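PDB 3BW3: 2-nitropropane dioxygenase from Streptomyces ansochromogenes, which probably oxidises alkyl nitronates such as propionate 3-nitronate with molecular oxygen, using FMN as cofactor, and so probably detoxifies this metabolic poison. Local coordinates for residues Ala94-Glu99 and Ser302-Ala307; Gly101-Gly106 and His298-Pro303; Gly215-Gly220 and Asp232-Gly237. The protein carries 1 engineered substitution. All coordinates share one frame; numbering follows the deposited sequence.

Contact 1: residues Ala94-Glu99 and Ser302-Ala307; sequences AWYETE and SPLRKA. With NIE (nitroethane), chain C.
A307 CB approaches the Y96 ring obliquely, its methyl 3.8 Å from Y96 CB, while L304 O stands over one face and W95 CD1 over the centre of the other. The hydroxyl at the far end is held by D313 and R281. The second flat group, the R305 guanidinium, meets nitroethane at its edge: NH2 gives a nearly straight hydrogen bond (168°) to O5 of the ligand, 2.8 Å away, and a bend at chi3 (-94°) turns the group toward it. A leucine here would probably leave that nitro oxygen without its charged donor, dependent on the weaker bond from H298. Two residues on from Y96, T98 has OG1 opposite its own backbone N (chi1 -170°), which directs CG2 to L304 CD2 at 3.8 Å. A branched residue suits the place, because OG1 also reaches a water that donates to P303 O. P303 brings its CB within 3.1 Å of E99 O, a close approach of the puckered proline ring to a backbone carbonyl. The small A307 suits its place, since Y96 CB packs directly on its methyl. E97, with positive phi, ends helix 90-95 in a Schellman motif and turns the chain along helix 296-311. The arrangement is helix-end packing on the outer side of a helix whose other side supplies R305 to the nitroethane pocket.

Contact 2: residues Gly101-Gly106 and His298-Pro303; sequences GDPDGG and HHLTSP. With NIE (nitroethane), chain C.
H299 points its imidazole straight at the loop, NE2 leading, and meets G106 O with the ring and the carbonyl lying in each other's planes. The bond from H299 NE2 to G106 O is 3.0 Å long, with an N-H...O angle of 161° and a nearly linear approach to the carbonyl, which would limit the turning of the ring. P103 O also lies at the ring edge, and D102 O sits close against H299 CB. The next residue, L300, has CG opposite its backbone N (chi1 -153°) and passes slantwise to P103, its CD1 3.9 Å from P103 CD; its branched end reaches the apolar proline ring, beside Y85 and A86.

Between these side chains the backbones come together. G101 N donates to L300 O at 3.2 Å, nearly straight (170°), and G101 CA makes a C-H...O contact of 3.2 Å with H299 O. H299 O lacks its usual donor because P303 has no N-H, and at the same kink L304 N does not bond to L300 O, so the loop can use both. G101 must be glycine, because a CB would run into H299 O, and P303 CG covers its nitrogen. D102 OD1 accepts from D104 N in an Asx turn, bracing the type I turn that carries G105.

The adjacent H298 points another way: NE2 makes a weak bond to nitroethane O5, 3.1 Å away, and the ring stacks on Y44. The contact thus ties a turn-bearing loop to the outer surface of helix 296-311, one of the walls of the nitroethane pocket.

Contact 3: residues Gly215-Gly220 and Asp232-Gly237; sequences GGIMRG and DAAQLG. With FMN (flavin mononucleotide), chain B.
I217 sets CG1 opposite its carbonyl carbon (chi1 -61°) and runs on extended, which carries CD1 to A234 CB at 3.7 Å and leaves CG2 for L236. L236 meets it at about a right angle, its CG 3.9 Å from I217 CG2 and 3.4 Å from I217 O. A beta-branched residue suits this place because its two arms reach two strand residues at once, while the small A234 leaves room for the longer arm. I217 also packs against I223 and V226 of helix 220-228, so it fills the layer between that helix and strand 233-236 in a beta-alpha-beta unit.

Q235 points away from the 215-220 loop. With CG opposite the backbone N and the chain extended beyond it, NE2 comes 3.0 Å from the ribityl O2' of FMN.

At the strand ends, the phosphate is gripped by backbone. G216 N donates to FMN O2P at 2.7 Å, and G237 N to FMN O1P at 2.9 Å. A water links the two segments: it accepts from G215 N and I217 N and donates to Q235 O and FMN O1P, two bonds accepted and two donated, the full complement of a water. The glycines have steric reasons: a CB on G215 would jam against the preceding carbonyl, G216 has positive phi, and a CB on G237 would strike FMN O4'.

This is the phosphate site after the seventh and eighth strands of an FMN-binding TIM barrel. The two segments meet the phosphate, probably a dianion, with neutral N-H groups and water, not with charged side chains; T238 OG1 also bonds to FMN, and the N-terminus of helix 238-241, which follows G237, would probably favour the negative charge.

How the contacts relate
Contacts 1 and 2 are neighbours, centres 12 Å apart, and both use helix 296-311, sharing S302 and P303. The chain from helix 90-95 to the loop before helix 111-120 follows the outer side of that helix, while R305 from contact 1 and H298 from contact 2 converge on one nitroethane. Contact 3 lies on the opposite side of the chain's centre, centred 34 Å from contact 1 and 31 Å from contact 2, at the C-terminal ends of strands 211-214 and 233-236 of the parallel barrel sheet. In sequence it is nested inside the loops closed by both. The substrate-side wall and the cofactor's phosphate anchor are separate parts of one fold, with FMN extending between them.

Contact 1: residues Ala94-Glu99 and Ser302-Ala307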
loop_
_atom_site.group_PDB
_atom_site.type_symbol
_atom_site.label_atom_id
_atom_site.label_comp_id
_atom_site.label_asym_id
_atom_site.label_seq_id
_atom_site.Cartn_x
_atom_site.Cartn_y
_atom_site.Cartn_z
ATOM N N ALA A 94 15.949 -32.076 -8.273
ATOM C CA ALA A 94 16.891 -32.729 -9.175
ATOM C C ALA A 94 17.975 -31.745 -9.619
ATOM O O ALA A 94 19.168 -32.037 -9.531
ATOM C CB ALA A 94 16.154 -33.271 -10.391
ATOM N N TRP A 95 17.555 -30.574 -10.092
ATOM C CA TRP A 95 18.494 -29.562 -10.553
ATOM C C TRP A 95 19.505 -29.175 -9.484
ATOM O O TRP A 95 20.704 -29.110 -9.748
ATOM C CB TRP A 95 17.746 -28.312 -11.022
ATOM C CG TRP A 95 18.674 -27.255 -11.526
ATOM C CD1 TRP A 95 19.125 -26.161 -10.844
ATOM C CD2 TRP A 95 19.332 -27.235 -12.799
ATOM N NE1 TRP A 95 20.027 -25.462 -11.611
ATOM C CE2 TRP A 95 20.173 -26.098 -12.817
ATOM C CE3 TRP A 95 19.294 -28.068 -13.927
ATOM C CZ2 TRP A 95 20.974 -25.771 -13.923
ATOM C CZ3 TRP A 95 20.089 -27.746 -15.026
ATOM C CH2 TRP A 95 20.919 -26.606 -15.014
ATOM N N TYR A 96 19.016 -28.910 -8.276
ATOM C CA TYR A 96 19.884 -28.528 -7.175
ATOM C C TYR A 96 20.508 -29.740 -6.509
ATOM O O TYR A 96 21.258 -29.608 -5.545
ATOM C CB TYR A 96 19.101 -27.697 -6.155
ATOM C CG TYR A 96 18.816 -26.298 -6.642
ATOM C CD1 TYR A 96 19.860 -25.414 -6.920
ATOM C CD2 TYR A 96 17.512 -25.869 -6.871
ATOM C CE1 TYR A 96 19.609 -24.138 -7.418
ATOM C CE2 TYR A 96 17.249 -24.596 -7.369
ATOM C CZ TYR A 96 18.302 -23.736 -7.641
ATOM O OH TYR A 96 18.047 -22.481 -8.141
ATOM N N GLU A 97 20.190 -30.923 -7.033
ATOM C CA GLU A 97 20.732 -32.175 -6.512
ATOM C C GLU A 97 20.583 -32.285 -5.006
ATOM O O GLU A 97 21.550 -32.552 -4.294
ATOM C CB GLU A 97 22.211 -32.303 -6.881
ATOM C CG GLU A 97 22.471 -32.343 -8.371
ATOM C CD GLU A 97 23.934 -32.565 -8.696
ATOM O OE1 GLU A 97 24.771 -31.720 -8.315
ATOM O OE2 GLU A 97 24.246 -33.590 -9.335
ATOM N N THR A 98 19.364 -32.082 -4.523
ATOM C CA THR A 98 19.098 -32.162 -3.098
ATOM C C THR A 98 17.725 -32.789 -2.908
ATOM O O THR A 98 16.997 -32.999 -3.871
ATOM C CB THR A 98 19.136 -30.756 -2.459
ATOM O OG1 THR A 98 19.117 -30.873 -1.035
ATOM C CG2 THR A 98 17.943 -29.932 -2.909
ATOM N N GLU A 99 17.375 -33.110 -1.673
ATOM C CA GLU A 99 16.077 -33.710 -1.386
ATOM C C GLU A 99 15.166 -32.659 -0.765
ATOM O O GLU A 99 15.617 -31.828 0.024
ATOM C CB GLU A 99 16.234 -34.875 -0.402
ATOM C CG GLU A 99 16.915 -36.109 -0.960
ATOM C CD GLU A 99 16.025 -36.872 -1.917
ATOM O OE1 GLU A 99 16.409 -37.986 -2.339
ATOM O OE2 GLU A 99 14.938 -36.355 -2.250
ATOM N N SER A 302 13.323 -25.379 2.039
ATOM C CA SER A 302 14.577 -24.994 2.692
ATOM C C SER A 302 15.815 -25.601 2.045
ATOM O O SER A 302 16.802 -24.903 1.812
ATOM C CB SER A 302 14.558 -25.359 4.174
ATOM O OG SER A 302 13.830 -24.396 4.915
ATOM N N PRO A 303 15.795 -26.917 1.767
ATOM C CA PRO A 303 16.971 -27.525 1.140
ATOM C C PRO A 303 17.250 -26.848 -0.202
ATOM O O PRO A 303 18.403 -26.577 -0.545
ATOM C CB PRO A 303 16.557 -28.986 0.980
ATOM C CG PRO A 303 15.652 -29.203 2.147
ATOM C CD PRO A 303 14.804 -27.948 2.126
ATOM N N LEU A 304 16.186 -26.572 -0.950
ATOM C CA LEU A 304 16.304 -25.920 -2.251
ATOM C C LEU A 304 16.958 -24.554 -2.108
ATOM O O LEU A 304 17.896 -24.223 -2.833
ATOM C CB LEU A 304 14.924 -25.755 -2.890
ATOM C CG LEU A 304 14.139 -27.035 -3.179
ATOM C CD1 LEU A 304 12.768 -26.679 -3.749
ATOM C CD2 LEU A 304 14.922 -27.902 -4.161
ATOM N N ARG A 305 16.463 -23.763 -1.162
ATOM C CA ARG A 305 17.003 -22.431 -0.939
ATOM C C ARG A 305 18.467 -22.453 -0.518
ATOM O O ARG A 305 19.261 -21.635 -0.982
ATOM C CB ARG A 305 16.181 -21.690 0.116
ATOM C CG ARG A 305 14.771 -21.339 -0.334
ATOM C CD ARG A 305 14.305 -20.075 0.360
ATOM N NE ARG A 305 13.549 -20.325 1.581
ATOM C CZ ARG A 305 13.606 -19.552 2.665
ATOM N NH1 ARG A 305 14.398 -18.480 2.696
ATOM N NH2 ARG A 305 12.842 -19.830 3.710
ATOM N N LYS A 306 18.819 -23.380 0.366
ATOM C CA LYS A 306 20.195 -23.483 0.841
ATOM C C LYS A 306 21.116 -23.889 -0.302
ATOM O O LYS A 306 22.240 -23.404 -0.402
ATOM C CB LYS A 306 20.292 -24.505 1.977
ATOM C CG LYS A 306 19.475 -24.128 3.200
ATOM C CD LYS A 306 19.490 -25.229 4.248
ATOM C CE LYS A 306 18.558 -24.888 5.404
ATOM N NZ LYS A 306 18.502 -25.976 6.421
ATOM N N ALA A 307 20.638 -24.780 -1.161
ATOM C CA ALA A 307 21.432 -25.226 -2.294
ATOM C C ALA A 307 21.657 -24.049 -3.243
ATOM O O ALA A 307 22.762 -23.851 -3.749
ATOM C CB ALA A 307 20.721 -26.356 -3.014
HETATM N N3 NIE C . 13.725 -17.605 6.087
HETATM C C1 NIE C . 14.983 -19.424 7.207
HETATM C C2 NIE C . 14.906 -18.465 6.011
HETATM O O4 NIE C . 13.869 -16.412 6.294
HETATM O O5 NIE C . 12.604 -18.065 5.928
HETATM O O HOH W 1 20.396 -28.168 0.353
#

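Contact 2: residues Gly101-Gly106 and His298-Pro303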
loop_
_atom_site.group_PDB
_atom_site.type_symbol
_atom_site.label_atom_id
_atom_site.label_comp_id
_atom_site.label_asym_id
_atom_site.label_seq_id
_atom_site.Cartn_x
_atom_site.Cartn_y
_atom_site.Cartn_z
ATOM N N GLY A 101 12.571 -31.009 1.752
ATOM C CA GLY A 101 12.485 -31.203 3.190
ATOM C C GLY A 101 11.173 -31.861 3.582
ATOM O O GLY A 101 10.281 -32.014 2.751
ATOM N N ASP A 102 11.052 -32.254 4.846
ATOM C CA ASP A 102 9.836 -32.897 5.338
ATOM C C ASP A 102 8.765 -31.853 5.639
ATOM O O ASP A 102 8.938 -31.017 6.523
ATOM C CB ASP A 102 10.134 -33.688 6.612
ATOM C CG ASP A 102 8.986 -34.594 7.018
ATOM O OD1 ASP A 102 7.816 -34.170 6.906
ATOM O OD2 ASP A 102 9.255 -35.731 7.457
ATOM N N PRO A 103 7.637 -31.896 4.916
ATOM C CA PRO A 103 6.547 -30.937 5.125
ATOM C C PRO A 103 5.783 -31.144 6.426
ATOM O O PRO A 103 4.995 -30.288 6.828
ATOM C CB PRO A 103 5.660 -31.159 3.905
ATOM C CG PRO A 103 5.822 -32.623 3.659
ATOM C CD PRO A 103 7.314 -32.815 3.810
ATOM N N ASP A 104 6.010 -32.277 7.082
ATOM C CA ASP A 104 5.307 -32.561 8.326
ATOM C C ASP A 104 6.174 -32.455 9.567
ATOM O O ASP A 104 5.963 -33.173 10.542
ATOM C CB ASP A 104 4.651 -33.943 8.266
ATOM C CG ASP A 104 3.544 -34.018 7.229
ATOM O OD1 ASP A 104 2.671 -33.119 7.220
ATOM O OD2 ASP A 104 3.542 -34.977 6.431
ATOM N N GLY A 105 7.150 -31.557 9.529
ATOM C CA GLY A 105 8.006 -31.365 10.682
ATOM C C GLY A 105 7.223 -30.610 11.742
ATOM O O GLY A 105 5.993 -30.523 11.669
ATOM N N GLY A 106 7.921 -30.063 12.731
ATOM C CA GLY A 106 7.245 -29.320 13.779
ATOM C C GLY A 106 6.458 -28.155 13.213
ATOM O O GLY A 106 6.639 -27.787 12.055
ATOM N N HIS A 298 7.627 -24.146 3.852
ATOM C CA HIS A 298 8.949 -23.668 4.244
ATOM C C HIS A 298 9.889 -24.854 4.474
ATOM O O HIS A 298 11.054 -24.814 4.077
ATOM C CB HIS A 298 8.871 -22.815 5.518
ATOM C CG HIS A 298 10.199 -22.279 5.959
ATOM N ND1 HIS A 298 11.100 -23.024 6.688
ATOM C CD2 HIS A 298 10.805 -21.090 5.718
ATOM C CE1 HIS A 298 12.202 -22.319 6.877
ATOM N NE2 HIS A 298 12.048 -21.142 6.297
ATOM N N HIS A 299 9.388 -25.906 5.115
ATOM C CA HIS A 299 10.208 -27.089 5.370
ATOM C C HIS A 299 10.582 -27.716 4.035
ATOM O O HIS A 299 11.708 -28.167 3.825
ATOM C CB HIS A 299 9.441 -28.141 6.186
ATOM C CG HIS A 299 9.008 -27.678 7.543
ATOM N ND1 HIS A 299 9.737 -26.783 8.297
ATOM C CD2 HIS A 299 7.942 -28.030 8.303
ATOM C CE1 HIS A 299 9.137 -26.601 9.461
ATOM N NE2 HIS A 299 8.047 -27.346 9.490
ATOM N N LEU A 300 9.608 -27.743 3.138
ATOM C CA LEU A 300 9.771 -28.328 1.816
ATOM C C LEU A 300 10.851 -27.662 0.953
ATOM O O LEU A 300 11.657 -28.345 0.326
ATOM C CB LEU A 300 8.429 -28.267 1.091
ATOM C CG LEU A 300 8.098 -29.279 0.001
ATOM C CD1 LEU A 300 8.048 -30.679 0.591
ATOM C CD2 LEU A 300 6.752 -28.916 -0.609
ATOM N N THR A 301 10.871 -26.334 0.929
ATOM C CA THR A 301 11.826 -25.598 0.097
ATOM C C THR A 301 13.160 -25.190 0.731
ATOM O O THR A 301 14.038 -24.690 0.025
ATOM C CB THR A 301 11.191 -24.309 -0.462
ATOM O OG1 THR A 301 11.018 -23.372 0.604
ATOM C CG2 THR A 301 9.837 -24.600 -1.092
ATOM N N SER A 302 13.323 -25.379 2.039
ATOM C CA SER A 302 14.577 -24.994 2.692
ATOM C C SER A 302 15.815 -25.601 2.045
ATOM O O SER A 302 16.802 -24.903 1.812
ATOM C CB SER A 302 14.558 -25.359 4.174
ATOM O OG SER A 302 13.830 -24.396 4.915
ATOM N N PRO A 303 15.795 -26.917 1.767
ATOM C CA PRO A 303 16.971 -27.525 1.140
ATOM C C PRO A 303 17.250 -26.848 -0.202
ATOM O O PRO A 303 18.403 -26.577 -0.545
ATOM C CB PRO A 303 16.557 -28.986 0.980
ATOM C CG PRO A 303 15.652 -29.203 2.147
ATOM C CD PRO A 303 14.804 -27.948 2.126
HETATM N N3 NIE C . 13.725 -17.605 6.087
HETATM C C1 NIE C . 14.983 -19.424 7.207
HETATM C C2 NIE C . 14.906 -18.465 6.011
HETATM O O4 NIE C . 13.869 -16.412 6.294
HETATM O O5 NIE C . 12.604 -18.065 5.928
#

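Contact 3: residues Gly215-Gly220 and Asp232-Gly237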
loop_
_atom_site.group_PDB
_atom_site.type_symbol
_atom_site.label_atom_id
_atom_site.label_comp_id
_atom_site.label_asym_id
_atom_site.label_seq_id
_atom_site.Cartn_x
_atom_site.Cartn_y
_atom_site.Cartn_z
ATOM N N GLY A 215 6.803 -1.342 6.924
ATOM C CA GLY A 215 6.499 -1.531 5.516
ATOM C C GLY A 215 7.015 -0.456 4.576
ATOM O O GLY A 215 6.482 0.650 4.525
ATOM N N GLY A 216 8.066 -0.788 3.835
ATOM C CA GLY A 216 8.637 0.133 2.867
ATOM C C GLY A 216 9.342 1.376 3.375
ATOM O O GLY A 216 9.585 2.292 2.590
ATOM N N ILE A 217 9.689 1.426 4.659
ATOM C CA ILE A 217 10.360 2.610 5.202
ATOM C C ILE A 217 11.871 2.553 4.948
ATOM O O ILE A 217 12.574 1.725 5.522
ATOM C CB ILE A 217 10.073 2.752 6.714
ATOM C CG1 ILE A 217 8.560 2.904 6.930
ATOM C CG2 ILE A 217 10.828 3.955 7.282
ATOM C CD1 ILE A 217 8.111 2.805 8.383
ATOM N N MET A 218 12.363 3.453 4.097
ATOM C CA MET A 218 13.780 3.474 3.726
ATOM C C MET A 218 14.479 4.797 4.002
ATOM O O MET A 218 15.710 4.871 4.012
ATOM C CB MET A 218 13.922 3.162 2.230
ATOM C CG MET A 218 13.213 1.895 1.773
ATOM S SD MET A 218 13.913 0.427 2.552
ATOM C CE MET A 218 15.489 0.325 1.681
ATOM N N ARG A 219 13.690 5.844 4.205
ATOM C CA ARG A 219 14.235 7.175 4.445
ATOM C C ARG A 219 13.700 7.797 5.735
ATOM O O ARG A 219 12.622 7.439 6.211
ATOM C CB ARG A 219 13.894 8.077 3.260
ATOM C CG ARG A 219 14.470 7.612 1.924
ATOM C CD ARG A 219 15.925 8.045 1.763
ATOM N NE ARG A 219 16.444 7.754 0.429
ATOM C CZ ARG A 219 17.075 6.632 0.093
ATOM N NH1 ARG A 219 17.278 5.683 0.995
ATOM N NH2 ARG A 219 17.500 6.458 -1.153
ATOM N N GLY A 220 14.463 8.734 6.291
ATOM C CA GLY A 220 14.052 9.399 7.514
ATOM C C GLY A 220 12.764 10.178 7.328
ATOM O O GLY A 220 12.003 10.377 8.280
ATOM N N ASP A 232 4.334 5.470 16.918
ATOM C CA ASP A 232 5.293 5.844 17.954
ATOM C C ASP A 232 6.715 5.547 17.475
ATOM O O ASP A 232 7.687 6.132 17.955
ATOM C CB ASP A 232 5.007 5.068 19.238
ATOM C CG ASP A 232 4.167 5.858 20.219
ATOM O OD1 ASP A 232 3.258 6.596 19.782
ATOM O OD2 ASP A 232 4.417 5.735 21.434
ATOM N N ALA A 233 6.833 4.633 16.520
ATOM C CA ALA A 233 8.136 4.275 15.988
ATOM C C ALA A 233 7.987 3.619 14.634
ATOM O O ALA A 233 6.886 3.252 14.225
ATOM C CB ALA A 233 8.865 3.325 16.949
ATOM N N ALA A 234 9.114 3.473 13.947
ATOM C CA ALA A 234 9.148 2.850 12.634
ATOM C C ALA A 234 10.039 1.623 12.706
ATOM O O ALA A 234 11.138 1.685 13.256
ATOM C CB ALA A 234 9.703 3.826 11.606
ATOM N N GLN A 235 9.560 0.511 12.156
ATOM C CA GLN A 235 10.326 -0.725 12.128
ATOM C C GLN A 235 10.769 -0.936 10.679
ATOM O O GLN A 235 9.947 -0.959 9.752
ATOM C CB GLN A 235 9.479 -1.907 12.617
ATOM C CG GLN A 235 10.228 -3.244 12.565
ATOM C CD GLN A 235 9.522 -4.360 13.311
ATOM O OE1 GLN A 235 9.341 -4.294 14.529
ATOM N NE2 GLN A 235 9.124 -5.400 12.582
ATOM N N LEU A 236 12.077 -1.073 10.498
ATOM C CA LEU A 236 12.681 -1.237 9.180
ATOM C C LEU A 236 13.399 -2.566 9.034
ATOM O O LEU A 236 14.244 -2.918 9.861
ATOM C CB LEU A 236 13.703 -0.123 8.928
ATOM C CG LEU A 236 13.272 1.339 8.828
ATOM C CD1 LEU A 236 12.587 1.796 10.106
ATOM C CD2 LEU A 236 14.515 2.182 8.552
ATOM N N GLY A 237 13.072 -3.287 7.970
ATOM C CA GLY A 237 13.716 -4.554 7.703
ATOM C C GLY A 237 14.680 -4.416 6.537
ATOM O O GLY A 237 15.897 -4.391 6.716
HETATM N N1 FMN B . 9.282 -10.296 10.746
HETATM C C2 FMN B . 9.177 -11.118 11.870
HETATM O O2 FMN B . 8.376 -10.833 12.758
HETATM N N3 FMN B . 9.972 -12.248 11.994
HETATM C C4 FMN B . 10.903 -12.614 11.035
HETATM O O4 FMN B . 11.598 -13.630 11.196
HETATM C C4A FMN B . 11.034 -11.782 9.890
HETATM N N5 FMN B . 11.969 -12.067 8.894
HETATM C C5A FMN B . 12.129 -11.236 7.778
HETATM C C6 FMN B . 13.108 -11.549 6.801
HETATM C C7 FMN B . 13.319 -10.724 5.641
HETATM C C7M FMN B . 14.795 -10.675 5.178
HETATM C C8 FMN B . 12.493 -9.540 5.566
HETATM C C8M FMN B . 12.954 -8.240 4.906
HETATM C C9 FMN B . 11.487 -9.228 6.529
HETATM C C9A FMN B . 11.303 -10.073 7.645
HETATM N N10 FMN B . 10.333 -9.789 8.642
HETATM C C10 FMN B . 10.203 -10.620 9.766
HETATM C "C1'" FMN B . 9.289 -8.690 8.424
HETATM C "C2'" FMN B . 9.741 -7.427 9.192
HETATM O "O2'" FMN B . 9.347 -7.548 10.553
HETATM C "C3'" FMN B . 9.068 -6.119 8.646
HETATM O "O3'" FMN B . 7.657 -6.317 8.768
HETATM C "C4'" FMN B . 9.399 -5.786 7.175
HETATM O "O4'" FMN B . 10.802 -5.998 6.970
HETATM C "C5'" FMN B . 9.031 -4.307 6.856
HETATM O "O5'" FMN B . 9.325 -3.949 5.482
HETATM P P FMN B . 10.721 -3.312 4.884
HETATM O O1P FMN B . 10.854 -2.562 6.176
HETATM O O2P FMN B . 9.756 -2.936 3.787
HETATM O O3P FMN B . 11.233 -4.747 4.896
HETATM O O HOH W 2 9.619 -0.548 7.118
#